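Local atomic coordinates of 3-ketosteroid-delta4-5alpha-dehydrogenase (Rhodococcus jostii, PDB entry 4AT2), a protein that catalyses the FAD-dependent dehydrogenation of 3-ketosteroids, probably introducing the C4-C5 double bond of 4-androstene-3,17-dione during steroid catabolism. Residues A[114-119]-A[485-490]; A[278-283]-A[442-447]; A[309-314]-A[343-348]; A[313-318]-A[438-443]. One frame throughout, in Å; residues are numbered along the deposited sequence.

Contact 1 (A[114-119]-A[485-490]). With ASD (4-androstene-3-17-dione), chain B.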
# COMPACT_ATOMS: atom_id res chain seq x y z
N ALA A 114 -0.14 -2.58 -17.48
CA ALA A 114 1.06 -3.25 -17.00
C ALA A 114 1.92 -2.38 -16.09
O ALA A 114 2.46 -2.87 -15.10
CB ALA A 114 1.88 -3.75 -18.19
N ALA A 115 2.05 -1.10 -16.43
CA ALA A 115 3.02 -0.22 -15.78
C ALA A 115 2.46 0.52 -14.58
O ALA A 115 3.23 0.95 -13.72
CB ALA A 115 3.59 0.79 -16.78
N LEU A 116 1.15 0.69 -14.53
CA LEU A 116 0.55 1.61 -13.54
C LEU A 116 -0.25 0.89 -12.47
O LEU A 116 -0.93 1.54 -11.67
CB LEU A 116 -0.30 2.68 -14.23
CG LEU A 116 0.40 3.47 -15.35
CD1 LEU A 116 -0.56 4.50 -15.94
CD2 LEU A 116 1.68 4.15 -14.85
N GLY A 117 -0.13 -0.43 -12.43
CA GLY A 117 -0.78 -1.25 -11.40
C GLY A 117 0.19 -1.55 -10.26
O GLY A 117 1.13 -0.79 -10.03
N PRO A 118 -0.02 -2.66 -9.55
CA PRO A 118 -1.05 -3.67 -9.82
C PRO A 118 -2.45 -3.18 -9.48
O PRO A 118 -2.61 -2.17 -8.78
CB PRO A 118 -0.64 -4.85 -8.92
CG PRO A 118 0.13 -4.23 -7.82
CD PRO A 118 0.82 -3.02 -8.39
N GLY A 119 -3.47 -3.87 -10.00
CA GLY A 119 -4.85 -3.53 -9.70
C GLY A 119 -5.32 -2.21 -10.29
O GLY A 119 -6.22 -1.57 -9.75
N GLY A 485 2.24 1.88 -9.98
CA GLY A 485 3.25 2.46 -10.87
C GLY A 485 2.85 3.87 -11.32
O GLY A 485 1.67 4.23 -11.29
N TYR A 486 3.85 4.64 -11.74
CA TYR A 486 3.64 6.01 -12.18
C TYR A 486 4.36 6.27 -13.50
O TYR A 486 5.41 5.69 -13.77
CB TYR A 486 4.14 7.00 -11.10
CG TYR A 486 3.89 8.45 -11.46
CD1 TYR A 486 2.65 9.04 -11.22
CD2 TYR A 486 4.89 9.25 -12.04
CE1 TYR A 486 2.40 10.36 -11.56
CE2 TYR A 486 4.65 10.57 -12.39
CZ TYR A 486 3.40 11.12 -12.13
OH TYR A 486 3.11 12.43 -12.48
N ALA A 487 3.80 7.16 -14.32
CA ALA A 487 4.48 7.65 -15.51
C ALA A 487 4.32 9.15 -15.55
O ALA A 487 3.24 9.67 -15.21
CB ALA A 487 3.91 7.00 -16.78
N SER A 488 5.38 9.87 -15.92
CA SER A 488 5.31 11.34 -15.99
C SER A 488 4.23 11.79 -16.97
O SER A 488 4.13 11.27 -18.10
CB SER A 488 6.65 11.97 -16.39
OG SER A 488 7.57 11.93 -15.31
N GLY A 489 3.40 12.72 -16.51
CA GLY A 489 2.30 13.23 -17.34
C GLY A 489 0.95 12.66 -16.97
O GLY A 489 -0.07 13.17 -17.42
N THR A 490 0.91 11.60 -16.17
CA THR A 490 -0.38 10.97 -15.88
C THR A 490 -1.22 11.81 -14.95
O THR A 490 -2.45 11.71 -14.97
CB THR A 490 -0.22 9.56 -15.27
OG1 THR A 490 0.65 9.62 -14.13
CG2 THR A 490 0.34 8.58 -16.31
C1 ASD B . 7.52 14.53 -11.11
C10 ASD B . 8.78 14.51 -12.00
C11 ASD B . 10.31 14.94 -9.97
C12 ASD B . 11.46 15.74 -9.31
C13 ASD B . 12.60 15.95 -10.31
C14 ASD B . 12.05 16.63 -11.56
C15 ASD B . 13.26 17.20 -12.29
C16 ASD B . 14.14 17.75 -11.16
C17 ASD B . 13.64 16.97 -9.95
C18 ASD B . 13.39 14.66 -10.54
C19 ASD B . 9.28 13.07 -12.15
C2 ASD B . 6.31 13.78 -11.71
C3 ASD B . 6.11 14.09 -13.18
C4 ASD B . 7.17 14.84 -13.91
C5 ASD B . 8.42 14.99 -13.40
C6 ASD B . 9.47 15.62 -14.30
C7 ASD B . 10.45 16.51 -13.53
C8 ASD B . 11.02 15.77 -12.32
C9 ASD B . 9.85 15.42 -11.37
O1 ASD B . 5.08 13.75 -13.76
O2 ASD B . 14.05 17.14 -8.81
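With its first torsion at -53°, Leu116 sets CG opposite the carbonyl carbon and carries CD2 over the backbone of Gly485 and Tyr486; here the end of helix 105-115 backs onto the steroid-binding loop that runs into helix 490-507 of the FAD-binding fold. Leu116 CD2 lies 3.6 Å from Gly485 O and beside the methyl of Ala487, while Leu116 CD1 and Thr490 CG2 reach toward each other tip to tip. The backbones come closer still. Gly485 N donates to Gly117 O at 2.9 Å, and Gly485 CA approaches Ala115 O at 3.2 Å in a CA-H...O contact. A side chain at Gly485 would run into Ala115 O, consistent with glycine at this position. Gly485 O itself is buried here without a polar partner in the model. Further on, a type II turn from Ala487 to Thr490 is closed at Ala487 O, which takes both Thr490 N and, at 2.8 Å and in the carbonyl plane, Thr490 OG1. The turn brings Gly489 N into a weak hydrogen bond with O1 of the steroid, and puts Ser488 OG, hydrogen-bonded to Tyr339 OH, 3.3 Å from ASD C4. Tyr486, its CB directed away from the helix end, carries its ring to the ligand: Tyr486 OH donates to ASD O1 at 2.7 Å, the acceptor lying in the plane of the ring, at its edge.

Contact 2 (A[278-283]-A[442-447]); sequences IGRPGA and GFTLGF. With FAD (flavin-adenine dinucleotide), chain D.
Strand 444-452, which passes the flavin, takes a single beta bridge from the loop 278-283, Pro281 pairing with Gly446; the two run in roughly the same sense, their touching parts 41° apart. Gly446 N donates to Arg280 O at 3.0 Å, nearly along the C=O axis, and Gly282 N donates to Gly446 O at 2.8 Å, tilted 33° out of the carbonyl plane. Gly446 O also receives a bond from a water that in turn accepts from Ala283 N. A side chain on Gly282 would press on Leu445 CG and Gly446 N; in its absence Leu445 CD1 settles 3.6 Å from Pro281 O and close to Gly282 CA. At the outer end Arg280 lies alongside Thr444, both pointing the same way. A second water, at the edge of the guanidinium and in its plane, accepts from NE and donates to Thr444 O, while NH1 is held by Arg276 O and Thr444 OG1 is hydrogen-bonded to Asn353 OD1. At the inner end Ala283 CB touches Phe447 CB at 3.7 Å. From there chi1 of 62° turns the ring to the cofactor, Phe447 CE2 lying 3.5 Å from FAD C9. Gly282 O stands 3.1 Å from FAD C8M. The backbone bonds at Gly446, with the water on Ala283 N, hold Gly282 O and the start of the Phe447 side chain near the benzenoid end of the isoalloxazine, where the oxygen's partial negative charge would probably be felt by the nearby methyl.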
# COMPACT_ATOMS: atom_id res chain seq x y z
N ILE A 278 7.00 8.99 4.58
CA ILE A 278 7.39 9.65 5.83
C ILE A 278 8.83 10.15 5.72
O ILE A 278 9.74 9.38 5.42
CB ILE A 278 7.23 8.72 7.05
CG1 ILE A 278 5.75 8.44 7.34
CG2 ILE A 278 7.88 9.35 8.28
CD1 ILE A 278 5.51 7.24 8.23
N GLY A 279 9.00 11.45 5.92
CA GLY A 279 10.32 12.07 5.90
C GLY A 279 10.90 12.33 4.52
O GLY A 279 12.03 12.78 4.41
N ARG A 280 10.13 12.06 3.47
CA ARG A 280 10.63 12.30 2.11
C ARG A 280 9.58 12.90 1.16
O ARG A 280 9.35 12.38 0.06
CB ARG A 280 11.27 11.03 1.51
CG ARG A 280 10.36 9.82 1.42
CD ARG A 280 11.10 8.59 0.90
NE ARG A 280 12.23 8.22 1.77
CZ ARG A 280 12.13 7.40 2.82
NH1 ARG A 280 10.96 6.86 3.14
NH2 ARG A 280 13.21 7.13 3.55
N PRO A 281 8.95 14.01 1.58
CA PRO A 281 7.95 14.69 0.74
C PRO A 281 8.57 15.29 -0.52
O PRO A 281 9.66 15.86 -0.48
CB PRO A 281 7.44 15.81 1.66
CG PRO A 281 8.61 16.11 2.53
CD PRO A 281 9.18 14.76 2.84
N GLY A 282 7.85 15.15 -1.63
CA GLY A 282 8.27 15.72 -2.91
C GLY A 282 7.22 16.60 -3.56
O GLY A 282 7.52 17.28 -4.55
N ALA A 283 5.99 16.61 -3.02
CA ALA A 283 4.88 17.38 -3.62
C ALA A 283 5.17 18.88 -3.64
O ALA A 283 5.91 19.39 -2.80
CB ALA A 283 3.55 17.10 -2.93
N GLY A 442 19.15 7.08 0.07
CA GLY A 442 18.27 8.18 0.49
C GLY A 442 18.09 9.28 -0.54
O GLY A 442 18.03 10.47 -0.21
N PHE A 443 17.98 8.88 -1.81
CA PHE A 443 17.85 9.83 -2.91
C PHE A 443 16.43 9.90 -3.49
O PHE A 443 16.23 10.43 -4.58
CB PHE A 443 18.86 9.50 -4.02
CG PHE A 443 20.10 10.34 -3.96
CD1 PHE A 443 20.94 10.29 -2.85
CD2 PHE A 443 20.42 11.20 -5.00
CE1 PHE A 443 22.09 11.06 -2.78
CE2 PHE A 443 21.57 11.98 -4.94
CZ PHE A 443 22.40 11.91 -3.83
N THR A 444 15.46 9.39 -2.75
CA THR A 444 14.09 9.40 -3.25
C THR A 444 13.20 10.36 -2.48
O THR A 444 13.46 10.70 -1.32
CB THR A 444 13.47 7.99 -3.18
OG1 THR A 444 13.53 7.52 -1.83
CG2 THR A 444 14.23 7.02 -4.10
N LEU A 445 12.15 10.83 -3.15
CA LEU A 445 11.11 11.63 -2.51
C LEU A 445 9.89 11.51 -3.39
O LEU A 445 10.01 11.18 -4.57
CB LEU A 445 11.54 13.09 -2.35
CG LEU A 445 11.72 13.97 -3.60
CD1 LEU A 445 12.09 15.38 -3.16
CD2 LEU A 445 12.77 13.40 -4.55
N GLY A 446 8.70 11.75 -2.85
CA GLY A 446 7.54 11.52 -3.69
C GLY A 446 6.26 12.20 -3.27
O GLY A 446 6.24 12.99 -2.33
N PHE A 447 5.20 11.90 -4.01
CA PHE A 447 3.88 12.46 -3.75
C PHE A 447 2.80 11.39 -3.92
O PHE A 447 3.07 10.32 -4.48
CB PHE A 447 3.62 13.76 -4.57
CG PHE A 447 3.63 13.58 -6.08
CD1 PHE A 447 2.52 13.05 -6.75
CD2 PHE A 447 4.71 14.03 -6.83
CE1 PHE A 447 2.52 12.92 -8.14
CE2 PHE A 447 4.71 13.91 -8.22
CZ PHE A 447 3.62 13.35 -8.87
PA FAD D . -3.31 21.56 -8.19
O1A FAD D . -2.86 21.87 -9.57
O2A FAD D . -2.35 21.69 -7.09
O5B FAD D . -4.59 22.47 -7.88
C5B FAD D . -5.29 22.36 -6.63
C4B FAD D . -5.73 23.76 -6.19
O4B FAD D . -6.56 23.55 -5.03
C3B FAD D . -4.52 24.58 -5.73
O3B FAD D . -4.52 25.86 -6.40
C2B FAD D . -4.72 24.72 -4.21
O2B FAD D . -4.22 26.00 -3.74
C1B FAD D . -6.24 24.63 -4.09
N9A FAD D . -6.72 24.19 -2.76
C8A FAD D . -6.15 23.34 -1.90
N7A FAD D . -6.94 23.24 -0.83
C5A FAD D . -8.02 24.02 -1.03
C6A FAD D . -9.12 24.30 -0.30
N6A FAD D . -9.28 23.72 0.89
N1A FAD D . -10.07 25.14 -0.74
C2A FAD D . -9.94 25.74 -1.98
N3A FAD D . -8.80 25.45 -2.73
C4A FAD D . -7.87 24.60 -2.23
N1 FAD D . 2.54 15.69 -13.05
C2 FAD D . 2.41 15.47 -14.40
O2 FAD D . 1.47 14.79 -14.81
N3 FAD D . 3.33 16.02 -15.30
C4 FAD D . 4.42 16.76 -14.83
O4 FAD D . 5.22 17.22 -15.65
C4X FAD D . 4.55 16.98 -13.45
N5 FAD D . 5.61 17.67 -12.96
C5X FAD D . 5.84 17.66 -11.63
C6 FAD D . 7.05 18.15 -11.12
C7 FAD D . 7.29 18.17 -9.75
C7M FAD D . 8.53 18.67 -9.30
C8 FAD D . 6.32 17.67 -8.86
C8M FAD D . 6.50 17.66 -7.46
C9 FAD D . 5.11 17.20 -9.37
C9A FAD D . 4.87 17.17 -10.75
N10 FAD D . 3.71 16.67 -11.25
C10 FAD D . 3.62 16.44 -12.57
C1' FAD D . 2.51 16.45 -10.41
C2' FAD D . 1.45 17.53 -10.72
O2' FAD D . 2.11 18.79 -10.58
C3' FAD D . 0.28 17.44 -9.74
O3' FAD D . -0.02 16.09 -9.36
C4' FAD D . -0.97 18.09 -10.37
O4' FAD D . -0.64 19.44 -10.73
C5' FAD D . -2.13 18.10 -9.38
O5' FAD D . -3.29 18.64 -10.04
P FAD D . -4.58 19.09 -9.18
O1P FAD D . -5.10 17.95 -8.41
O2P FAD D . -5.49 19.85 -10.11
O3P FAD D . -3.91 20.04 -8.05
O HOH W 1 14.82 9.26 0.61
O HOH W 2 4.97 15.45 -0.68

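Contact 3 (A[309-314]-A[343-348]). With ASD (4-androstene-3-17-dione), chain B.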
# COMPACT_ATOMS: atom_id res chain seq x y z
N THR A 309 2.18 5.89 -4.60
CA THR A 309 3.04 7.08 -4.55
C THR A 309 3.97 7.18 -5.74
O THR A 309 4.68 6.22 -6.08
CB THR A 309 3.94 7.09 -3.29
OG1 THR A 309 4.75 5.91 -3.27
CG2 THR A 309 3.10 7.11 -2.02
N GLU A 310 3.99 8.36 -6.36
CA GLU A 310 5.04 8.71 -7.30
C GLU A 310 6.34 8.81 -6.50
O GLU A 310 6.33 9.25 -5.34
CB GLU A 310 4.74 10.06 -7.96
CG GLU A 310 5.80 10.54 -8.94
CD GLU A 310 6.98 11.31 -8.33
OE1 GLU A 310 6.93 11.74 -7.15
OE2 GLU A 310 7.99 11.51 -9.04
N VAL A 311 7.46 8.39 -7.10
CA VAL A 311 8.76 8.46 -6.43
C VAL A 311 9.82 8.93 -7.42
O VAL A 311 10.06 8.27 -8.42
CB VAL A 311 9.20 7.10 -5.83
CG1 VAL A 311 10.49 7.27 -5.05
CG2 VAL A 311 8.12 6.50 -4.93
N ALA A 312 10.44 10.07 -7.13
CA ALA A 312 11.52 10.60 -7.96
C ALA A 312 12.85 10.15 -7.37
O ALA A 312 12.91 9.72 -6.23
CB ALA A 312 11.44 12.12 -8.00
N PHE A 313 13.91 10.25 -8.17
CA PHE A 313 15.23 9.77 -7.80
C PHE A 313 16.18 10.86 -8.26
O PHE A 313 16.34 11.07 -9.46
CB PHE A 313 15.48 8.45 -8.55
CG PHE A 313 16.75 7.73 -8.18
CD1 PHE A 313 16.96 7.27 -6.88
CD2 PHE A 313 17.72 7.46 -9.15
CE1 PHE A 313 18.11 6.57 -6.55
CE2 PHE A 313 18.88 6.77 -8.82
CZ PHE A 313 19.07 6.32 -7.53
N VAL A 314 16.77 11.60 -7.31
CA VAL A 314 17.40 12.88 -7.65
C VAL A 314 18.85 12.76 -8.13
O VAL A 314 19.78 13.28 -7.53
CB VAL A 314 17.21 13.96 -6.56
CG1 VAL A 314 15.76 14.43 -6.52
CG2 VAL A 314 17.69 13.46 -5.20
N ILE A 343 12.89 3.77 -11.57
CA ILE A 343 14.10 3.54 -10.77
C ILE A 343 13.86 3.98 -9.31
O ILE A 343 14.23 3.26 -8.37
CB ILE A 343 15.33 4.26 -11.37
CG1 ILE A 343 15.69 3.59 -12.72
CG2 ILE A 343 16.51 4.20 -10.40
CD1 ILE A 343 16.79 4.29 -13.50
N GLY A 344 13.23 5.14 -9.14
CA GLY A 344 12.89 5.66 -7.81
C GLY A 344 12.00 4.70 -7.03
O GLY A 344 12.30 4.38 -5.88
N GLN A 345 10.92 4.24 -7.66
CA GLN A 345 10.02 3.29 -7.00
C GLN A 345 10.73 1.99 -6.67
O GLN A 345 10.58 1.47 -5.58
CB GLN A 345 8.79 2.99 -7.88
CG GLN A 345 7.76 4.11 -7.89
CD GLN A 345 6.40 3.62 -8.39
OE1 GLN A 345 6.30 2.57 -9.06
NE2 GLN A 345 5.35 4.37 -8.05
N MET A 346 11.52 1.45 -7.61
CA MET A 346 12.18 0.18 -7.32
C MET A 346 13.15 0.33 -6.15
O MET A 346 13.27 -0.55 -5.29
CB MET A 346 12.91 -0.37 -8.55
CG MET A 346 12.05 -0.63 -9.77
SD MET A 346 10.69 -1.79 -9.53
CE MET A 346 9.29 -0.68 -9.26
N THR A 347 13.85 1.46 -6.13
CA THR A 347 14.85 1.73 -5.10
C THR A 347 14.20 1.87 -3.72
O THR A 347 14.59 1.18 -2.78
CB THR A 347 15.70 2.97 -5.45
OG1 THR A 347 16.32 2.75 -6.73
CG2 THR A 347 16.79 3.20 -4.39
N LEU A 348 13.21 2.75 -3.62
CA LEU A 348 12.55 2.99 -2.34
C LEU A 348 11.73 1.79 -1.90
O LEU A 348 11.82 1.38 -0.74
CB LEU A 348 11.63 4.21 -2.43
CG LEU A 348 10.81 4.53 -1.17
CD1 LEU A 348 11.73 4.89 -0.02
CD2 LEU A 348 9.87 5.68 -1.48
C1 ASD B . 7.52 14.53 -11.11
C10 ASD B . 8.78 14.51 -12.00
C11 ASD B . 10.31 14.94 -9.97
C12 ASD B . 11.46 15.74 -9.31
C13 ASD B . 12.60 15.95 -10.31
C14 ASD B . 12.05 16.63 -11.56
C15 ASD B . 13.26 17.20 -12.29
C16 ASD B . 14.14 17.75 -11.16
C17 ASD B . 13.64 16.97 -9.95
C18 ASD B . 13.39 14.66 -10.54
C19 ASD B . 9.28 13.07 -12.15
C2 ASD B . 6.31 13.78 -11.71
C3 ASD B . 6.11 14.09 -13.18
C4 ASD B . 7.17 14.84 -13.91
C5 ASD B . 8.42 14.99 -13.40
C6 ASD B . 9.47 15.62 -14.30
C7 ASD B . 10.45 16.51 -13.53
C8 ASD B . 11.02 15.77 -12.32
C9 ASD B . 9.85 15.42 -11.37
O1 ASD B . 5.08 13.75 -13.76
O2 ASD B . 14.05 17.14 -8.81
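Ile343 opens the helical side by laying CG2 over one face of the Phe313 ring, 4.0 Å from its centroid, a CH-pi contact offset toward the rim. The helical segment 343-348 crosses strand 309-313 nearly at a right angle (98°), the two axes 6.5 Å apart. Such closeness depends on Gly344, where any side chain would strike Val311 O; Val311 CG1 packs against Gly344 O at 3.5 Å. Gln345 stretches its extended chain along the strand, CG passing Val311 CG2, until Gln345 NE2 donates to Thr309 O at 2.8 Å; NE2 also bonds Gly484 O. A leucine in its place would probably leave the carbonyls of Thr309 and Gly484 without this shared donor. Thr347 turns its methyl to the Phe313 ring, and its OG1 donates to Ile343 O from above the carbonyl plane, on the face opposite Thr347 N. Leu348 closes the patch, its side chain crossing that of Val311 at about a right angle, with Leu348 CD2 4.0 Å from Val311 CG2. The chemistry divides the strand: apolar Val311 and Phe313 hold to the helix, while Ala312 CB, pointing away from it, meets ASD C11 at 3.6 Å, so the helix backs a wall of the steroid pocket.

Contact 4 (A[313-318]-A[438-443]); sequences FVCDPQ and LDLRGF
This is an apolar contact with one backbone hydrogen bond, made where strand 309-313 ends and leads toward helix 317-320, against the type II turn that joins strands 435-439 and 444-452. Val314 N donates to Phe443 O at 3.0 Å and 162°, and Phe313 CA adds a CA-H...O contact to the same oxygen. Val314 centres an inverse gamma turn. With CG1 at chi1 -71°, Val314 CG2 falls between the backbone N and the carbonyl carbon and meets Phe443 CD2 at 3.5 Å. Val314 O sits at the edge of that ring, 3.3 Å from Phe443 CD2, whereas Leu440 CD2 lies over one of its faces. The other branch, Leu440 CD1, comes to 3.8 Å from Phe313 CZ, and Phe443 CB packs on Phe313 CE1. Trimming Phe313 to an alanine would probably open a gap under Leu440 and Phe443 and leave the turn less firmly seated. Cys315 SG continues the apolar seam, 4.0 Å from Leu438 CD2. The turn is braced from its far side by Arg441, which grips Asp439 side-on, NE to OD1 and NH2 to OD2 at 2.9 Å; OD1 also takes Arg441 N in an Asx turn, and OD2 has a second partner in Lys382. Charges therefore pair outside the seam, and the seam itself, which includes Val314 of the steroid pocket, is left to hydrocarbon, the Cys315 sulfur and one backbone hydrogen bond.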
# COMPACT_ATOMS: atom_id res chain seq x y z
N PHE A 313 13.91 10.25 -8.17
CA PHE A 313 15.23 9.77 -7.80
C PHE A 313 16.18 10.86 -8.26
O PHE A 313 16.34 11.07 -9.46
CB PHE A 313 15.48 8.45 -8.55
CG PHE A 313 16.75 7.73 -8.18
CD1 PHE A 313 16.96 7.27 -6.88
CD2 PHE A 313 17.72 7.46 -9.15
CE1 PHE A 313 18.11 6.57 -6.55
CE2 PHE A 313 18.88 6.77 -8.82
CZ PHE A 313 19.07 6.32 -7.53
N VAL A 314 16.77 11.60 -7.31
CA VAL A 314 17.40 12.88 -7.65
C VAL A 314 18.85 12.76 -8.13
O VAL A 314 19.78 13.28 -7.53
CB VAL A 314 17.21 13.96 -6.56
CG1 VAL A 314 15.76 14.43 -6.52
CG2 VAL A 314 17.69 13.46 -5.20
N CYS A 315 19.01 12.06 -9.24
CA CYS A 315 20.28 11.95 -9.92
C CYS A 315 19.99 12.06 -11.41
O CYS A 315 18.91 11.68 -11.87
CB CYS A 315 20.94 10.61 -9.58
SG CYS A 315 22.59 10.41 -10.29
N ASP A 316 20.93 12.60 -12.17
CA ASP A 316 20.66 12.84 -13.58
C ASP A 316 20.63 11.53 -14.39
O ASP A 316 21.54 10.71 -14.28
CB ASP A 316 21.70 13.77 -14.19
CG ASP A 316 21.31 14.21 -15.56
OD1 ASP A 316 20.38 15.04 -15.65
OD2 ASP A 316 21.89 13.69 -16.54
N PRO A 317 19.59 11.35 -15.22
CA PRO A 317 19.49 10.11 -16.00
C PRO A 317 20.62 9.86 -17.00
O PRO A 317 20.88 8.71 -17.35
CB PRO A 317 18.14 10.26 -16.71
CG PRO A 317 17.33 11.09 -15.76
CD PRO A 317 18.33 12.12 -15.30
N GLN A 318 21.30 10.91 -17.46
CA GLN A 318 22.40 10.70 -18.41
C GLN A 318 23.61 10.03 -17.73
O GLN A 318 24.39 9.36 -18.40
CB GLN A 318 22.83 12.01 -19.07
CG GLN A 318 21.73 12.64 -19.95
CD GLN A 318 21.79 12.20 -21.40
OE1 GLN A 318 22.11 11.06 -21.71
NE2 GLN A 318 21.48 13.13 -22.31
N LEU A 438 28.81 6.41 -7.04
CA LEU A 438 28.00 7.48 -6.49
C LEU A 438 27.16 6.90 -5.36
O LEU A 438 26.54 5.85 -5.53
CB LEU A 438 27.04 8.05 -7.55
CG LEU A 438 27.56 8.98 -8.65
CD1 LEU A 438 28.65 8.32 -9.51
CD2 LEU A 438 26.37 9.42 -9.51
N ASP A 439 27.15 7.59 -4.22
CA ASP A 439 26.30 7.22 -3.09
C ASP A 439 24.89 7.77 -3.29
O ASP A 439 24.66 8.97 -3.16
CB ASP A 439 26.90 7.76 -1.79
CG ASP A 439 26.20 7.23 -0.55
OD1 ASP A 439 25.15 6.57 -0.67
OD2 ASP A 439 26.72 7.49 0.56
N LEU A 440 23.96 6.88 -3.64
CA LEU A 440 22.59 7.27 -3.94
C LEU A 440 21.63 6.67 -2.92
O LEU A 440 20.47 6.39 -3.22
CB LEU A 440 22.22 6.87 -5.38
CG LEU A 440 23.11 7.48 -6.47
CD1 LEU A 440 22.76 6.92 -7.84
CD2 LEU A 440 23.00 8.99 -6.47
N ARG A 441 22.13 6.46 -1.70
CA ARG A 441 21.27 6.08 -0.58
C ARG A 441 20.45 7.28 -0.13
O ARG A 441 20.98 8.39 0.01
CB ARG A 441 22.11 5.53 0.57
CG ARG A 441 22.79 4.22 0.20
CD ARG A 441 23.74 3.74 1.28
NE ARG A 441 24.87 4.64 1.44
CZ ARG A 441 25.93 4.36 2.19
NH1 ARG A 441 25.98 3.20 2.85
NH2 ARG A 441 26.93 5.22 2.29
N GLY A 442 19.15 7.08 0.07
CA GLY A 442 18.27 8.18 0.49
C GLY A 442 18.09 9.28 -0.54
O GLY A 442 18.03 10.47 -0.21
N PHE A 443 17.98 8.88 -1.81
CA PHE A 443 17.85 9.83 -2.91
C PHE A 443 16.43 9.90 -3.49
O PHE A 443 16.23 10.43 -4.58
CB PHE A 443 18.86 9.50 -4.02
CG PHE A 443 20.10 10.34 -3.96
CD1 PHE A 443 20.94 10.29 -2.85
CD2 PHE A 443 20.42 11.20 -5.00
CE1 PHE A 443 22.09 11.06 -2.78
CE2 PHE A 443 21.57 11.98 -4.94
CZ PHE A 443 22.40 11.91 -3.83

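All four contacts hold residues of the steroid pocket, and contacts 1 and 2 also touch the flavin. Contacts 2 and 3 share a sheet: strands 444-452 and 309-313 are neighbours in it, with Leu445 O 2.8 Å from Ala312 N, a probable hydrogen bond. Contact 4 continues from both, sharing Gly442 and Phe443 with contact 2 and Phe313 and Val314 with contact 3; Leu445 CD2 touches Val314 CG1 at 3.7 Å. Contact 1 arrives from elsewhere in the chain, Tyr486 packing CD2 on Glu310 CG at 3.5 Å and OH on Phe447 CZ at 3.8 Å. It holds the ketone end of the steroid that carries O1, whereas contact 4, its centre about 21 Å from that of contact 1, lies toward the O2 end.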